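Local coordinates for protein tryptophan synthase alpha chain (Aquifex aeolicus, PDB 2EKC) that probably cleaves indoleglycerol phosphate to indole and glyceraldehyde 3-phosphate, as the alpha subunit of the enzyme that catalyses the last step of tryptophan biosynthesis, at residues Ile64-Ala67 and His68-Leu72; Leu23-Tyr27 and Pro28-Thr32; Val231-Gly234 and Ser235-Lys239; Asn74-Phe78 and Glu79-Glu83; Asn104-Arg108 and Ile109-Lys113. All coordinates share one frame; numbering follows the deposited sequence.

Contact 1 (Ile64-Ala67 and His68-Leu72)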
# COMPACT_ATOMS: atom_id res chain seq x y z
N ILE A 64 1.90 -13.93 0.45
CA ILE A 64 1.69 -13.06 -0.70
C ILE A 64 2.29 -13.66 -1.97
O ILE A 64 1.76 -13.46 -3.06
CB ILE A 64 2.29 -11.65 -0.46
CG1 ILE A 64 1.64 -11.01 0.76
CG2 ILE A 64 2.07 -10.76 -1.69
CD1 ILE A 64 0.14 -10.92 0.69
N GLN A 65 3.39 -14.39 -1.84
CA GLN A 65 3.98 -15.02 -3.02
C GLN A 65 3.00 -16.02 -3.61
O GLN A 65 2.95 -16.20 -4.83
CB GLN A 65 5.30 -15.72 -2.67
CG GLN A 65 6.44 -14.77 -2.29
CD GLN A 65 7.80 -15.44 -2.37
OE1 GLN A 65 7.92 -16.64 -2.10
NE2 GLN A 65 8.83 -14.68 -2.73
N VAL A 66 2.22 -16.69 -2.76
CA VAL A 66 1.24 -17.65 -3.26
C VAL A 66 0.18 -16.89 -4.06
O VAL A 66 -0.22 -17.32 -5.14
CB VAL A 66 0.54 -18.42 -2.11
CG1 VAL A 66 -0.64 -19.23 -2.66
CG2 VAL A 66 1.54 -19.34 -1.42
N ALA A 67 -0.25 -15.75 -3.53
CA ALA A 67 -1.25 -14.93 -4.21
C ALA A 67 -0.74 -14.53 -5.59
O ALA A 67 -1.48 -14.55 -6.57
CB ALA A 67 -1.56 -13.68 -3.38
N HIS A 68 0.54 -14.18 -5.68
CA HIS A 68 1.13 -13.80 -6.96
C HIS A 68 1.00 -14.94 -7.97
O HIS A 68 0.46 -14.76 -9.07
CB HIS A 68 2.62 -13.48 -6.78
CG HIS A 68 2.90 -12.08 -6.35
ND1 HIS A 68 2.92 -11.02 -7.23
CD2 HIS A 68 3.22 -11.56 -5.13
CE1 HIS A 68 3.24 -9.91 -6.58
NE2 HIS A 68 3.43 -10.21 -5.31
N GLU A 69 1.51 -16.10 -7.58
CA GLU A 69 1.50 -17.29 -8.43
C GLU A 69 0.12 -17.70 -8.91
O GLU A 69 -0.10 -17.91 -10.10
CB GLU A 69 2.15 -18.46 -7.68
CG GLU A 69 2.42 -19.67 -8.56
CD GLU A 69 2.88 -20.87 -7.76
OE1 GLU A 69 3.74 -20.70 -6.87
OE2 GLU A 69 2.39 -21.99 -8.02
N VAL A 70 -0.81 -17.81 -7.96
CA VAL A 70 -2.17 -18.20 -8.29
C VAL A 70 -2.80 -17.19 -9.25
O VAL A 70 -3.36 -17.58 -10.28
CB VAL A 70 -3.03 -18.31 -7.00
CG1 VAL A 70 -4.49 -18.59 -7.35
CG2 VAL A 70 -2.47 -19.43 -6.11
N ALA A 71 -2.70 -15.91 -8.93
CA ALA A 71 -3.26 -14.87 -9.79
C ALA A 71 -2.69 -14.96 -11.20
O ALA A 71 -3.42 -14.81 -12.17
CB ALA A 71 -2.98 -13.49 -9.20
N LEU A 72 -1.39 -15.20 -11.32
CA LEU A 72 -0.78 -15.30 -12.65
C LEU A 72 -1.30 -16.52 -13.40
O LEU A 72 -1.50 -16.47 -14.61
CB LEU A 72 0.74 -15.37 -12.54
CG LEU A 72 1.46 -14.05 -12.25
CD1 LEU A 72 2.96 -14.29 -12.27
CD2 LEU A 72 1.08 -13.00 -13.29
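Helix 62-73 lies close to the predicted active site of the alpha subunit, and here I64 and H68 meet on successive turns of it. The methyl CG2 of I64 rests 3.7 Å from CD2 of the H68 ring, the two side chains crossing obliquely. CG2 points that way because it stands anti to the backbone N of I64, while CG1 turns off toward V238 of helix 235-242. The H68 ring is swung back along its own helix, with CG beside the backbone N (chi1 -85°), and CD2 comes within 3.2 Å of I64 O. That carbonyl is already taken by H68 N at 3.0 Å, the first of the helical i to i+4 bonds that run on through A71 N on A67 O. In this TIM barrel the helix packs its I64, A67 and H68 side against M24 of strand 18-24. Both ring nitrogens of H68 are engaged: ND1 is hydrogen-bonded to F54 N, and NE2 to D60 OD2, a predicted proton acceptor. Two bonds at separate corners fix the rotation of the ring, making H68 a likely second-shell support for D60. A leucine in place of H68 would probably leave the D60 carboxylate and F54 N without these mates and free the D60 side chain to turn. On another side of the helix V66 and V70 lie alongside each other, pointing the same way, with V66 CG1 3.9 Å from V70 CG2. The latter methyl also sits 3.2 Å from V66 O, whose bond with V70 N is nearly straight at 176°.

Contact 2 (Leu23-Tyr27 and Pro28-Thr32)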
# COMPACT_ATOMS: atom_id res chain seq x y z
N LEU A 23 -4.44 -6.23 -0.81
CA LEU A 23 -5.01 -7.45 -1.36
C LEU A 23 -4.46 -7.63 -2.78
O LEU A 23 -4.04 -6.66 -3.40
CB LEU A 23 -6.55 -7.37 -1.42
CG LEU A 23 -7.34 -7.55 -0.11
CD1 LEU A 23 -8.82 -7.28 -0.37
CD2 LEU A 23 -7.14 -8.96 0.42
N MET A 24 -4.47 -8.86 -3.27
CA MET A 24 -3.96 -9.17 -4.61
C MET A 24 -5.07 -9.37 -5.63
O MET A 24 -6.01 -10.13 -5.39
CB MET A 24 -3.10 -10.44 -4.54
CG MET A 24 -2.49 -10.86 -5.88
SD MET A 24 -1.12 -9.78 -6.36
CE MET A 24 0.05 -10.18 -5.08
N VAL A 25 -4.96 -8.71 -6.78
CA VAL A 25 -5.97 -8.86 -7.82
C VAL A 25 -5.86 -10.26 -8.40
O VAL A 25 -4.78 -10.68 -8.80
CB VAL A 25 -5.77 -7.87 -8.98
CG1 VAL A 25 -6.83 -8.13 -10.06
CG2 VAL A 25 -5.88 -6.43 -8.48
N GLY A 26 -6.98 -10.99 -8.44
CA GLY A 26 -6.96 -12.32 -9.00
C GLY A 26 -6.77 -13.47 -8.03
O GLY A 26 -6.73 -14.63 -8.45
N TYR A 27 -6.63 -13.18 -6.74
CA TYR A 27 -6.45 -14.23 -5.74
C TYR A 27 -7.62 -14.28 -4.77
O TYR A 27 -7.94 -13.26 -4.15
CB TYR A 27 -5.17 -14.02 -4.94
CG TYR A 27 -4.99 -15.05 -3.85
CD1 TYR A 27 -4.62 -16.37 -4.16
CD2 TYR A 27 -5.23 -14.74 -2.51
CE1 TYR A 27 -4.50 -17.34 -3.16
CE2 TYR A 27 -5.11 -15.70 -1.50
CZ TYR A 27 -4.74 -17.00 -1.84
OH TYR A 27 -4.63 -17.96 -0.85
N PRO A 28 -8.24 -15.45 -4.58
CA PRO A 28 -7.94 -16.74 -5.22
C PRO A 28 -8.39 -16.81 -6.68
O PRO A 28 -8.04 -17.74 -7.40
CB PRO A 28 -8.67 -17.74 -4.32
CG PRO A 28 -9.85 -16.96 -3.85
CD PRO A 28 -9.23 -15.63 -3.51
N ASP A 29 -9.17 -15.81 -7.09
CA ASP A 29 -9.68 -15.66 -8.45
C ASP A 29 -10.17 -14.22 -8.56
O ASP A 29 -10.39 -13.57 -7.54
CB ASP A 29 -10.81 -16.66 -8.74
CG ASP A 29 -12.00 -16.50 -7.80
OD1 ASP A 29 -12.76 -15.53 -7.96
OD2 ASP A 29 -12.16 -17.35 -6.91
N TYR A 30 -10.31 -13.71 -9.78
CA TYR A 30 -10.74 -12.32 -9.95
C TYR A 30 -12.01 -11.96 -9.18
O TYR A 30 -12.00 -11.02 -8.38
CB TYR A 30 -10.96 -11.98 -11.43
CG TYR A 30 -11.19 -10.49 -11.66
CD1 TYR A 30 -10.12 -9.61 -11.79
CD2 TYR A 30 -12.48 -9.97 -11.68
CE1 TYR A 30 -10.32 -8.24 -11.95
CE2 TYR A 30 -12.70 -8.59 -11.83
CZ TYR A 30 -11.62 -7.74 -11.96
OH TYR A 30 -11.83 -6.38 -12.10
N GLU A 31 -13.09 -12.70 -9.41
CA GLU A 31 -14.36 -12.43 -8.74
C GLU A 31 -14.24 -12.36 -7.22
O GLU A 31 -14.70 -11.40 -6.60
CB GLU A 31 -15.40 -13.49 -9.12
CG GLU A 31 -16.76 -13.28 -8.47
CD GLU A 31 -17.80 -14.29 -8.91
OE1 GLU A 31 -17.55 -15.51 -8.78
OE2 GLU A 31 -18.88 -13.87 -9.39
N THR A 32 -13.63 -13.38 -6.62
CA THR A 32 -13.45 -13.41 -5.18
C THR A 32 -12.61 -12.24 -4.69
O THR A 32 -12.93 -11.62 -3.67
CB THR A 32 -12.78 -14.73 -4.73
OG1 THR A 32 -13.57 -15.84 -5.18
CG2 THR A 32 -12.65 -14.78 -3.22
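D29 OD1 accepts from T32 N at 2.7 Å, a nearly straight bond of 173°, and D29 OD2 accepts from the hydroxyl OG1 of T32, also at 2.7 Å. Both donors come from the syn side and somewhat out of the carboxylate plane, so each oxygen takes one group of the same threonine and the carboxylate is kept from rotating. Just before this capped helix start, the cis bond between Y27 and P28 turns the chain so that G26 O faces D29 N, though at a poor angle; G26 O is hydrogen-bonded to ND2 of N74, which also reaches P28 O. The proline lies against the tyrosine before it: P28 CB stands 4.3 Å above one face of the Y27 ring, offset toward the rim, and P28 CA is 3.5 Å from Y27 CD1. With CG anti to the backbone N of Y27 (chi1 177°), the ring leans back beside its own carbonyl carbon, where the cis peptide sets the proline. G26, at phi 94°, takes a conformation in which any CB would jam against the preceding carbonyl. V25 and Y30, before and after this glycine, lie alongside each other, pointing the same way; V25 CG1 lies 4.0 Å from Y30 CE1, and L84 of helix 78-91 touches both. The type II turn from M24 to Y27, the cis proline and the N-capping aspartate together form the link between strand 18-24 and helix 30-42 in the first beta-alpha-beta unit of the TIM barrel.

Contact 3 (Val231-Gly234 and Ser235-Lys239)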
# COMPACT_ATOMS: atom_id res chain seq x y z
N VAL A 231 -1.11 2.08 9.66
CA VAL A 231 -0.55 0.73 9.62
C VAL A 231 -0.99 0.01 8.36
O VAL A 231 -2.10 0.22 7.86
CB VAL A 231 -0.99 -0.09 10.85
CG1 VAL A 231 -0.54 0.61 12.12
CG2 VAL A 231 -2.49 -0.28 10.84
N VAL A 232 -0.11 -0.83 7.84
CA VAL A 232 -0.39 -1.59 6.64
C VAL A 232 -0.61 -3.06 7.00
O VAL A 232 0.21 -3.66 7.70
CB VAL A 232 0.79 -1.49 5.65
CG1 VAL A 232 0.43 -2.17 4.33
CG2 VAL A 232 1.15 -0.03 5.42
N VAL A 233 -1.72 -3.62 6.53
CA VAL A 233 -2.05 -5.02 6.78
C VAL A 233 -2.24 -5.68 5.42
O VAL A 233 -2.95 -5.15 4.57
CB VAL A 233 -3.36 -5.14 7.58
CG1 VAL A 233 -3.66 -6.60 7.89
CG2 VAL A 233 -3.25 -4.33 8.87
N GLY A 234 -1.60 -6.83 5.23
CA GLY A 234 -1.71 -7.53 3.96
C GLY A 234 -1.87 -9.03 4.08
O GLY A 234 -2.93 -9.57 3.77
N SER A 235 -0.82 -9.72 4.55
CA SER A 235 -0.88 -11.17 4.66
C SER A 235 -2.11 -11.69 5.40
O SER A 235 -2.74 -12.64 4.96
CB SER A 235 0.40 -11.71 5.32
OG SER A 235 0.59 -11.15 6.60
N ALA A 236 -2.46 -11.06 6.52
CA ALA A 236 -3.62 -11.50 7.29
C ALA A 236 -4.91 -11.43 6.47
O ALA A 236 -5.79 -12.27 6.61
CB ALA A 236 -3.76 -10.66 8.55
N LEU A 237 -5.01 -10.41 5.62
CA LEU A 237 -6.20 -10.26 4.79
C LEU A 237 -6.20 -11.29 3.67
O LEU A 237 -7.22 -11.93 3.39
CB LEU A 237 -6.26 -8.85 4.19
CG LEU A 237 -6.15 -7.67 5.16
CD1 LEU A 237 -6.30 -6.38 4.38
CD2 LEU A 237 -7.22 -7.75 6.26
N VAL A 238 -5.04 -11.46 3.04
CA VAL A 238 -4.89 -12.40 1.93
C VAL A 238 -5.24 -13.83 2.34
O VAL A 238 -5.91 -14.55 1.58
CB VAL A 238 -3.44 -12.33 1.38
CG1 VAL A 238 -3.20 -13.43 0.36
CG2 VAL A 238 -3.22 -10.98 0.74
N LYS A 239 -4.82 -14.23 3.53
CA LYS A 239 -5.10 -15.56 4.05
C LYS A 239 -6.60 -15.85 4.05
O LYS A 239 -7.05 -16.90 3.57
CB LYS A 239 -4.56 -15.67 5.48
CG LYS A 239 -4.96 -16.93 6.22
CD LYS A 239 -4.30 -16.98 7.59
CE LYS A 239 -4.77 -18.19 8.38
NZ LYS A 239 -3.92 -18.46 9.57
O HOH W 1 -0.82 -8.80 7.68
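The flat carbonyl group of G234 is met at its oxygen by V238 N, 2.9 Å from G234 O and almost in line with the C=O bond (166°). L237 N also approaches G234 O, but its bond is weak. Methyl CG2 of V238 packs 3.4 Å from the same oxygen. A water accepts from G234 N and from A236 N, the latter at 3.0 Å, and so bridges the strand end to the first turn of the helix. Among apolar groups, V233 CG1 lies 3.8 Å from L237 CG and 4.1 Å from A236 CB, the valine and leucine crossing at about a right angle. The leucine CG stands beside its own backbone N (chi1 -53°), which swings the chain back over the strand end and brings CD1 3.6 Å from V233 O. An alanine in place of L237 would probably open a gap between V233, L23 of strand 18-24 and L249 and L252 of helix 246-258. G234 is at the N-cap position, and the helix segment 235-239 runs at 28° to strand segment 231-233, an arrangement belonging to the mouth of the TIM barrel, where the short helix after the last strand borders the predicted active site.

Contact 4 (Asn74-Phe78 and Glu79-Glu83)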
# COMPACT_ATOMS: atom_id res chain seq x y z
N ASN A 74 -4.18 -17.66 -13.06
CA ASN A 74 -5.56 -17.36 -13.42
C ASN A 74 -5.56 -16.43 -14.64
O ASN A 74 -6.61 -16.11 -15.19
CB ASN A 74 -6.32 -16.67 -12.27
CG ASN A 74 -6.65 -17.62 -11.13
OD1 ASN A 74 -6.87 -18.81 -11.33
ND2 ASN A 74 -6.71 -17.09 -9.91
N GLY A 75 -4.37 -16.00 -15.05
CA GLY A 75 -4.25 -15.13 -16.21
C GLY A 75 -4.43 -13.64 -15.97
O GLY A 75 -4.76 -12.89 -16.89
N ILE A 76 -4.22 -13.20 -14.73
CA ILE A 76 -4.38 -11.79 -14.41
C ILE A 76 -3.30 -10.95 -15.08
O ILE A 76 -2.10 -11.23 -14.94
CB ILE A 76 -4.33 -11.57 -12.88
CG1 ILE A 76 -5.49 -12.32 -12.22
CG2 ILE A 76 -4.39 -10.08 -12.57
CD1 ILE A 76 -6.87 -11.86 -12.67
N ARG A 77 -3.73 -9.91 -15.79
CA ARG A 77 -2.85 -9.00 -16.52
C ARG A 77 -2.92 -7.61 -15.91
O ARG A 77 -3.78 -7.33 -15.09
CB ARG A 77 -3.30 -8.87 -17.97
CG ARG A 77 -3.56 -10.17 -18.71
CD ARG A 77 -4.42 -9.88 -19.94
NE ARG A 77 -5.74 -9.39 -19.55
CZ ARG A 77 -6.60 -8.78 -20.36
NH1 ARG A 77 -6.28 -8.57 -21.64
NH2 ARG A 77 -7.78 -8.39 -19.91
N PHE A 78 -2.02 -6.74 -16.35
CA PHE A 78 -2.01 -5.36 -15.89
C PHE A 78 -3.37 -4.75 -16.24
O PHE A 78 -3.93 -3.96 -15.47
CB PHE A 78 -0.88 -4.58 -16.58
CG PHE A 78 -0.80 -3.13 -16.19
CD1 PHE A 78 -0.81 -2.76 -14.85
CD2 PHE A 78 -0.66 -2.15 -17.16
CE1 PHE A 78 -0.69 -1.42 -14.48
CE2 PHE A 78 -0.54 -0.80 -16.80
CZ PHE A 78 -0.55 -0.44 -15.46
N GLU A 79 -3.92 -5.12 -17.39
CA GLU A 79 -5.22 -4.61 -17.81
C GLU A 79 -6.33 -4.98 -16.83
O GLU A 79 -7.25 -4.20 -16.61
CB GLU A 79 -5.59 -5.13 -19.20
CG GLU A 79 -4.79 -4.51 -20.35
CD GLU A 79 -3.44 -5.16 -20.56
OE1 GLU A 79 -3.09 -6.08 -19.79
OE2 GLU A 79 -2.72 -4.75 -21.49
N ASP A 80 -6.24 -6.17 -16.25
CA ASP A 80 -7.26 -6.62 -15.30
C ASP A 80 -7.10 -5.85 -13.99
O ASP A 80 -8.09 -5.52 -13.33
CB ASP A 80 -7.12 -8.12 -15.03
CG ASP A 80 -7.28 -8.96 -16.29
OD1 ASP A 80 -8.34 -8.89 -16.94
OD2 ASP A 80 -6.32 -9.69 -16.64
N VAL A 81 -5.86 -5.56 -13.63
CA VAL A 81 -5.58 -4.81 -12.42
C VAL A 81 -6.21 -3.43 -12.49
O VAL A 81 -6.84 -2.97 -11.53
CB VAL A 81 -4.07 -4.66 -12.17
CG1 VAL A 81 -3.82 -3.71 -11.00
CG2 VAL A 81 -3.44 -6.02 -11.89
N LEU A 82 -6.03 -2.75 -13.62
CA LEU A 82 -6.58 -1.41 -13.77
C LEU A 82 -8.10 -1.40 -13.91
O LEU A 82 -8.75 -0.43 -13.54
CB LEU A 82 -5.93 -0.69 -14.96
CG LEU A 82 -4.42 -0.42 -14.81
CD1 LEU A 82 -3.95 0.44 -15.97
CD2 LEU A 82 -4.15 0.30 -13.49
N GLU A 83 -8.66 -2.48 -14.46
CA GLU A 83 -10.11 -2.59 -14.60
C GLU A 83 -10.71 -2.63 -13.20
O GLU A 83 -11.75 -2.02 -12.94
CB GLU A 83 -10.49 -3.85 -15.38
CG GLU A 83 -11.98 -4.16 -15.41
CD GLU A 83 -12.79 -3.14 -16.20
OE1 GLU A 83 -12.77 -1.94 -15.85
OE2 GLU A 83 -13.46 -3.54 -17.18
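Charge comes first: R77 grips the D80 carboxylate side-on, NE reaching OD2 of D80 at 3.0 Å and NH2 reaching OD1 of D80 at 3.1 Å. Both oxygens lie in the guanidinium plane, yet the nitrogens come from above the carboxylate, the two planes standing 47° apart. The bend at chi3 of R77 (-65°) folds the guanidinium back toward D80, and CB of E79 sits over the centre of one of its faces. Among hydrogen bonds, R77 N reaches D80 OD2 at 2.7 Å through the anti lone pair, so this oxygen takes two donors from one residue. R77 O accepts from V81 N at 3.1 Å, and F78 O from L82 N. Apolar packing follows on the buried side. Methyl CD1 of L82 stands 4.0 Å from the centroid of the F78 ring, over its face, in a CH-pi contact, while the same ring stacks with F114. I76 CG2 touches V81 CG2 at 4.2 Å. With R77 at the N-cap position, the D80 carboxylate three residues on accepts from its backbone N-H, as in the return half of a capping box; this begins helix 78-91 just after the Schellman motif at G75 that ends helix 62-73.

Contact 5 (Asn104-Arg108 and Ile109-Lys113)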
# COMPACT_ATOMS: atom_id res chain seq x y z
N ASN A 104 10.26 -4.12 -12.92
CA ASN A 104 10.34 -4.72 -14.25
C ASN A 104 9.11 -4.53 -15.14
O ASN A 104 9.24 -4.12 -16.30
CB ASN A 104 10.67 -6.22 -14.13
CG ASN A 104 10.69 -6.92 -15.48
OD1 ASN A 104 11.38 -6.49 -16.40
ND2 ASN A 104 9.94 -8.01 -15.58
N PRO A 105 7.90 -4.83 -14.62
CA PRO A 105 6.69 -4.65 -15.43
C PRO A 105 6.52 -3.23 -15.97
O PRO A 105 6.02 -3.02 -17.08
CB PRO A 105 5.58 -5.05 -14.47
CG PRO A 105 6.24 -6.11 -13.63
CD PRO A 105 7.58 -5.47 -13.34
N ILE A 106 6.93 -2.24 -15.17
CA ILE A 106 6.81 -0.85 -15.59
C ILE A 106 7.69 -0.62 -16.81
O ILE A 106 7.27 -0.02 -17.81
CB ILE A 106 7.25 0.12 -14.48
CG1 ILE A 106 6.41 -0.10 -13.22
CG2 ILE A 106 7.11 1.57 -14.96
CD1 ILE A 106 6.82 0.78 -12.04
N PHE A 107 8.92 -1.12 -16.73
CA PHE A 107 9.88 -0.98 -17.82
C PHE A 107 9.44 -1.76 -19.06
O PHE A 107 9.55 -1.26 -20.18
CB PHE A 107 11.26 -1.48 -17.39
CG PHE A 107 12.29 -1.37 -18.47
CD1 PHE A 107 12.77 -0.13 -18.87
CD2 PHE A 107 12.77 -2.52 -19.10
CE1 PHE A 107 13.71 -0.02 -19.90
CE2 PHE A 107 13.71 -2.42 -20.13
CZ PHE A 107 14.18 -1.17 -20.52
N ARG A 108 8.95 -2.97 -18.85
CA ARG A 108 8.50 -3.81 -19.96
C ARG A 108 7.34 -3.17 -20.72
O ARG A 108 7.29 -3.19 -21.95
CB ARG A 108 8.05 -5.18 -19.45
CG ARG A 108 7.67 -6.17 -20.55
CD ARG A 108 6.83 -7.30 -20.00
NE ARG A 108 5.48 -6.86 -19.69
CZ ARG A 108 4.76 -7.29 -18.66
NH1 ARG A 108 5.28 -8.19 -17.83
NH2 ARG A 108 3.53 -6.84 -18.47
N ILE A 109 6.40 -2.60 -19.97
CA ILE A 109 5.23 -1.96 -20.57
C ILE A 109 5.57 -0.58 -21.13
O ILE A 109 4.99 -0.16 -22.14
CB ILE A 109 4.09 -1.82 -19.53
CG1 ILE A 109 3.51 -3.20 -19.22
CG2 ILE A 109 3.00 -0.88 -20.04
CD1 ILE A 109 2.46 -3.21 -18.13
N GLY A 110 6.51 0.10 -20.48
CA GLY A 110 6.90 1.43 -20.91
C GLY A 110 6.50 2.44 -19.84
O GLY A 110 5.31 2.58 -19.54
N LEU A 111 7.48 3.14 -19.27
CA LEU A 111 7.20 4.11 -18.21
C LEU A 111 6.05 5.07 -18.50
O LEU A 111 5.11 5.16 -17.71
CB LEU A 111 8.46 4.91 -17.86
CG LEU A 111 9.36 4.29 -16.79
CD1 LEU A 111 9.94 2.99 -17.31
CD2 LEU A 111 10.46 5.26 -16.42
N GLU A 112 6.14 5.80 -19.61
CA GLU A 112 5.09 6.75 -19.97
C GLU A 112 3.73 6.07 -20.02
O GLU A 112 2.78 6.51 -19.37
CB GLU A 112 5.37 7.40 -21.33
CG GLU A 112 6.59 8.32 -21.37
CD GLU A 112 6.34 9.68 -20.75
OE1 GLU A 112 5.22 10.22 -20.91
OE2 GLU A 112 7.27 10.23 -20.12
N LYS A 113 3.63 5.00 -20.80
CA LYS A 113 2.37 4.28 -20.94
C LYS A 113 1.85 3.75 -19.61
O LYS A 113 0.67 3.90 -19.29
CB LYS A 113 2.53 3.11 -21.92
CG LYS A 113 1.27 2.28 -22.05
CD LYS A 113 1.43 1.08 -22.98
CE LYS A 113 1.62 1.50 -24.42
NZ LYS A 113 1.55 0.31 -25.32
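I109 N gives its hydrogen to P105 O at 2.9 Å, and G110 N gives its own to I106 O at 2.8 Å; these two bonds finish helix 103-109. The second is the more bent, 142° at the hydrogen. Both donors are tilted from the plane of the carbonyl they meet. CG1 of I109 also lies 3.3 Å from P105 O. While I106 O is bonded by G110 N, L111 N is near the same oxygen but badly angled. G110 has a positive phi of 114°, at which a CB would jam against the carbonyl before it; the chain can leave one helix here, and G110 takes the N-cap position of the next. Apolar contacts bridge the same break. Methyl CD1 of L111 sits 3.9 Å from CG2 of I106 and lies near the plane of the F107 ring, at its edge. The chain of R108 is bent at chi3 (73°), which lays NH2 3.7 Å from CG1 of I109. Further on, E112 OE1 is satisfied outside, by a salt bridge to K145 NZ and a hydrogen bond with Y146 OH. I106 and I109 both lean on F114 in helix 111-120, P105 packs on the loop residues F52 and F54, and L111 reaches V142 of helix 133-145.

Contacts 1, 2 and 4 form one cluster: the centres of contacts 1 and 2 are about 9 Å apart, and the side chain of N74 ties contact 4 to contact 2. A71 O of contact 1 probably accepts from I76 N of contact 4 at 3.1 Å. Contact 3 joins through I64 CD1, 3.4 Å from V238 CG2, and through the neighbouring strands 18-24 and 230-233. Contact 5 touches contact 4 where F78 CD2 meets I109 CD1. Contact 1 is nearest the predicted active site: the side chain of H68 lies about 3 Å from that of D60, and G234 of contact 3 about 6 Å from the side chain of E49, nearest atoms.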